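Local coordinates for mitogen-activated protein kinase kinase kinase 7 interacting protein 1 (Anopheles gambiae, PDB 2IRM), which contains a PP2C-like domain and probably acts as an adapter that triggers autophosphorylation of the kinase TAK1 in signalling to JNK and NF-kappa-B, at residues Tyr168-Ile172 with Phe254-Ile258. Coordinates in Å, arbitrary orientation, origin at the centre of the assembly. Numbering follows the deposited sequence.
Sequences YLGNI and FEPEI
Residues 168-172 are extended throughout and run antiparallel to 254-258, where an extended lead-in, F254-P256, passes into a strand at E257. The register sets N171 against E257 as a hydrogen-bonded pair, CA atoms 5.4 Å apart, and G170 against I258 as a non-hydrogen-bonded pair at 4.4 Å. Two nearly straight bonds close the first pair: N171 N to E257 O, 2.9 Å, and E257 N to N171 O, 2.8 Å. Beyond them, at the G170-I258 pair, CA-H...O contacts follow: G170 CA to E257 O (3.2 Å) and I258 CA to L169 O (3.3 Å). G170, lacking a side chain, lets I258 CG1 come within 4.0 Å of its CA. P256 comes opposite I172, CA atoms 4.6 Å apart, where its nitrogen does not face 168-172, so the missing amide hydrogen costs no cross-strand bond; its ring packs on I172, CB to CB 4.0 Å. The t,t rotamer of I172 extends CD1 to 3.7 Å from F254 CD1, making a small apolar cluster, while charged E255, its CA-to-CB bond pointing away, is exposed. In this sheet of the PP2C beta-sandwich, strand 154-163 flanks 166-172 on its other side, L169 packs on V158 and A160, and helix 87-108 covers the face carrying Y168 and I258.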
ATOM      1  N   TYR A 168     -12.150   6.653   9.883  1.00 42.13           N
ATOM      2  CA  TYR A 168     -11.768   7.506   8.772  1.00 42.02           C
ATOM      3  C   TYR A 168     -10.692   6.777   8.022  1.00 42.35           C
ATOM      4  O   TYR A 168      -9.894   6.065   8.627  1.00 42.63           O
ATOM      5  CB  TYR A 168     -11.228   8.831   9.292  1.00 41.70           C
ATOM      6  CG  TYR A 168     -12.282   9.664   9.964  1.00 41.49           C
ATOM      7  CD1 TYR A 168     -12.685   9.394  11.274  1.00 41.21           C
ATOM      8  CD2 TYR A 168     -12.894  10.715   9.290  1.00 41.42           C
ATOM      9  CE1 TYR A 168     -13.670  10.151  11.895  1.00 40.88           C
ATOM     10  CE2 TYR A 168     -13.878  11.484   9.908  1.00 41.62           C
ATOM     11  CZ  TYR A 168     -14.259  11.193  11.207  1.00 41.09           C
ATOM     12  OH  TYR A 168     -15.231  11.945  11.814  1.00 41.15           O
ATOM     13  N   LEU A 169     -10.657   6.947   6.711  1.00 42.68           N
ATOM     14  CA  LEU A 169      -9.740   6.168   5.902  1.00 43.18           C
ATOM     15  C   LEU A 169      -9.133   7.008   4.790  1.00 43.47           C
ATOM     16  O   LEU A 169      -9.844   7.563   3.953  1.00 43.92           O
ATOM     17  CB  LEU A 169     -10.470   4.944   5.339  1.00 43.36           C
ATOM     18  CG  LEU A 169      -9.701   3.772   4.710  1.00 44.26           C
ATOM     19  CD1 LEU A 169      -9.280   4.077   3.267  1.00 45.33           C
ATOM     20  CD2 LEU A 169      -8.503   3.327   5.548  1.00 44.45           C
ATOM     21  N   GLY A 170      -7.815   7.105   4.788  1.00 43.67           N
ATOM     22  CA  GLY A 170      -7.117   7.840   3.753  1.00 44.30           C
ATOM     23  C   GLY A 170      -6.134   6.903   3.100  1.00 45.02           C
ATOM     24  O   GLY A 170      -5.315   6.295   3.794  1.00 45.51           O
ATOM     25  N   ASN A 171      -6.223   6.760   1.776  1.00 45.34           N
ATOM     26  CA  ASN A 171      -5.293   5.898   1.047  1.00 45.46           C
ATOM     27  C   ASN A 171      -4.801   6.520  -0.251  1.00 45.29           C
ATOM     28  O   ASN A 171      -5.473   7.369  -0.835  1.00 45.12           O
ATOM     29  CB  ASN A 171      -5.905   4.507   0.799  1.00 45.85           C
ATOM     30  CG  ASN A 171      -6.510   4.351  -0.608  1.00 46.70           C
ATOM     31  OD1 ASN A 171      -5.794   4.064  -1.574  1.00 48.13           O
ATOM     32  ND2 ASN A 171      -7.829   4.514  -0.715  1.00 46.00           N
ATOM     33  N   ILE A 172      -3.614   6.088  -0.672  1.00 45.26           N
ATOM     34  CA  ILE A 172      -3.057   6.404  -1.979  1.00 45.46           C
ATOM     35  C   ILE A 172      -2.254   5.201  -2.473  1.00 46.37           C
ATOM     36  O   ILE A 172      -1.543   4.550  -1.699  1.00 46.66           O
ATOM     37  CB  ILE A 172      -2.189   7.676  -1.957  1.00 44.92           C
ATOM     38  CG1 ILE A 172      -1.825   8.105  -3.376  1.00 44.38           C
ATOM     39  CG2 ILE A 172      -0.942   7.473  -1.129  1.00 45.07           C
ATOM     40  CD1 ILE A 172      -1.472   9.577  -3.514  1.00 43.33           C
ATOM     41  N   PHE A 254      -0.647  12.975  -7.592  1.00 49.48           N
ATOM     42  CA  PHE A 254      -0.782  12.860  -6.141  1.00 50.20           C
ATOM     43  C   PHE A 254      -2.166  13.337  -5.770  1.00 50.87           C
ATOM     44  O   PHE A 254      -2.404  14.540  -5.647  1.00 51.37           O
ATOM     45  CB  PHE A 254       0.294  13.664  -5.391  1.00 49.86           C
ATOM     46  CG  PHE A 254       0.238  13.515  -3.886  1.00 49.16           C
ATOM     47  CD1 PHE A 254       0.832  12.424  -3.257  1.00 48.14           C
ATOM     48  CD2 PHE A 254      -0.401  14.467  -3.100  1.00 48.55           C
ATOM     49  CE1 PHE A 254       0.786  12.287  -1.875  1.00 47.11           C
ATOM     50  CE2 PHE A 254      -0.450  14.331  -1.711  1.00 47.98           C
ATOM     51  CZ  PHE A 254       0.145  13.241  -1.102  1.00 47.56           C
ATOM     52  N   GLU A 255      -3.086  12.389  -5.622  1.00 51.32           N
ATOM     53  CA  GLU A 255      -4.449  12.717  -5.241  1.00 51.49           C
ATOM     54  C   GLU A 255      -5.068  11.564  -4.461  1.00 50.96           C
ATOM     55  O   GLU A 255      -5.759  10.730  -5.037  1.00 50.94           O
ATOM     56  CB  GLU A 255      -5.262  13.061  -6.473  1.00 51.60           C
ATOM     57  CG  GLU A 255      -6.527  13.807  -6.136  1.00 55.15           C
ATOM     58  CD  GLU A 255      -6.619  15.131  -6.865  1.00 59.14           C
ATOM     59  OE1 GLU A 255      -7.428  15.992  -6.433  1.00 59.72           O
ATOM     60  OE2 GLU A 255      -5.867  15.312  -7.860  1.00 61.19           O
ATOM     61  N   PRO A 256      -4.797  11.508  -3.142  1.00 50.63           N
ATOM     62  CA  PRO A 256      -5.240  10.427  -2.270  1.00 50.29           C
ATOM     63  C   PRO A 256      -6.734  10.451  -2.088  1.00 50.13           C
ATOM     64  O   PRO A 256      -7.364  11.448  -2.402  1.00 50.26           O
ATOM     65  CB  PRO A 256      -4.568  10.764  -0.948  1.00 50.26           C
ATOM     66  CG  PRO A 256      -4.386  12.222  -0.997  1.00 50.21           C
ATOM     67  CD  PRO A 256      -4.016  12.507  -2.395  1.00 50.47           C
ATOM     68  N   GLU A 257      -7.292   9.359  -1.583  1.00 50.09           N
ATOM     69  CA  GLU A 257      -8.733   9.252  -1.390  1.00 50.08           C
ATOM     70  C   GLU A 257      -9.057   9.195   0.100  1.00 49.67           C
ATOM     71  O   GLU A 257      -8.430   8.427   0.847  1.00 49.48           O
ATOM     72  CB  GLU A 257      -9.268   7.999  -2.079  1.00 50.44           C
ATOM     73  CG  GLU A 257     -10.725   8.093  -2.503  1.00 51.67           C
ATOM     74  CD  GLU A 257     -10.880   8.602  -3.924  1.00 54.03           C
ATOM     75  OE1 GLU A 257     -11.898   9.291  -4.191  1.00 55.33           O
ATOM     76  OE2 GLU A 257      -9.988   8.313  -4.771  1.00 54.46           O
ATOM     77  N   ILE A 258     -10.040   9.998   0.516  1.00 49.00           N
ATOM     78  CA  ILE A 258     -10.404  10.104   1.924  1.00 48.65           C
ATOM     79  C   ILE A 258     -11.887   9.882   2.181  1.00 48.42           C
ATOM     80  O   ILE A 258     -12.732  10.652   1.731  1.00 48.29           O
ATOM     81  CB  ILE A 258      -9.950  11.448   2.526  1.00 48.71           C
ATOM     82  CG1 ILE A 258      -8.436  11.454   2.708  1.00 48.29           C
ATOM     83  CG2 ILE A 258     -10.601  11.685   3.880  1.00 49.33           C
ATOM     84  CD1 ILE A 258      -7.856  12.808   2.778  1.00 46.76           C
TER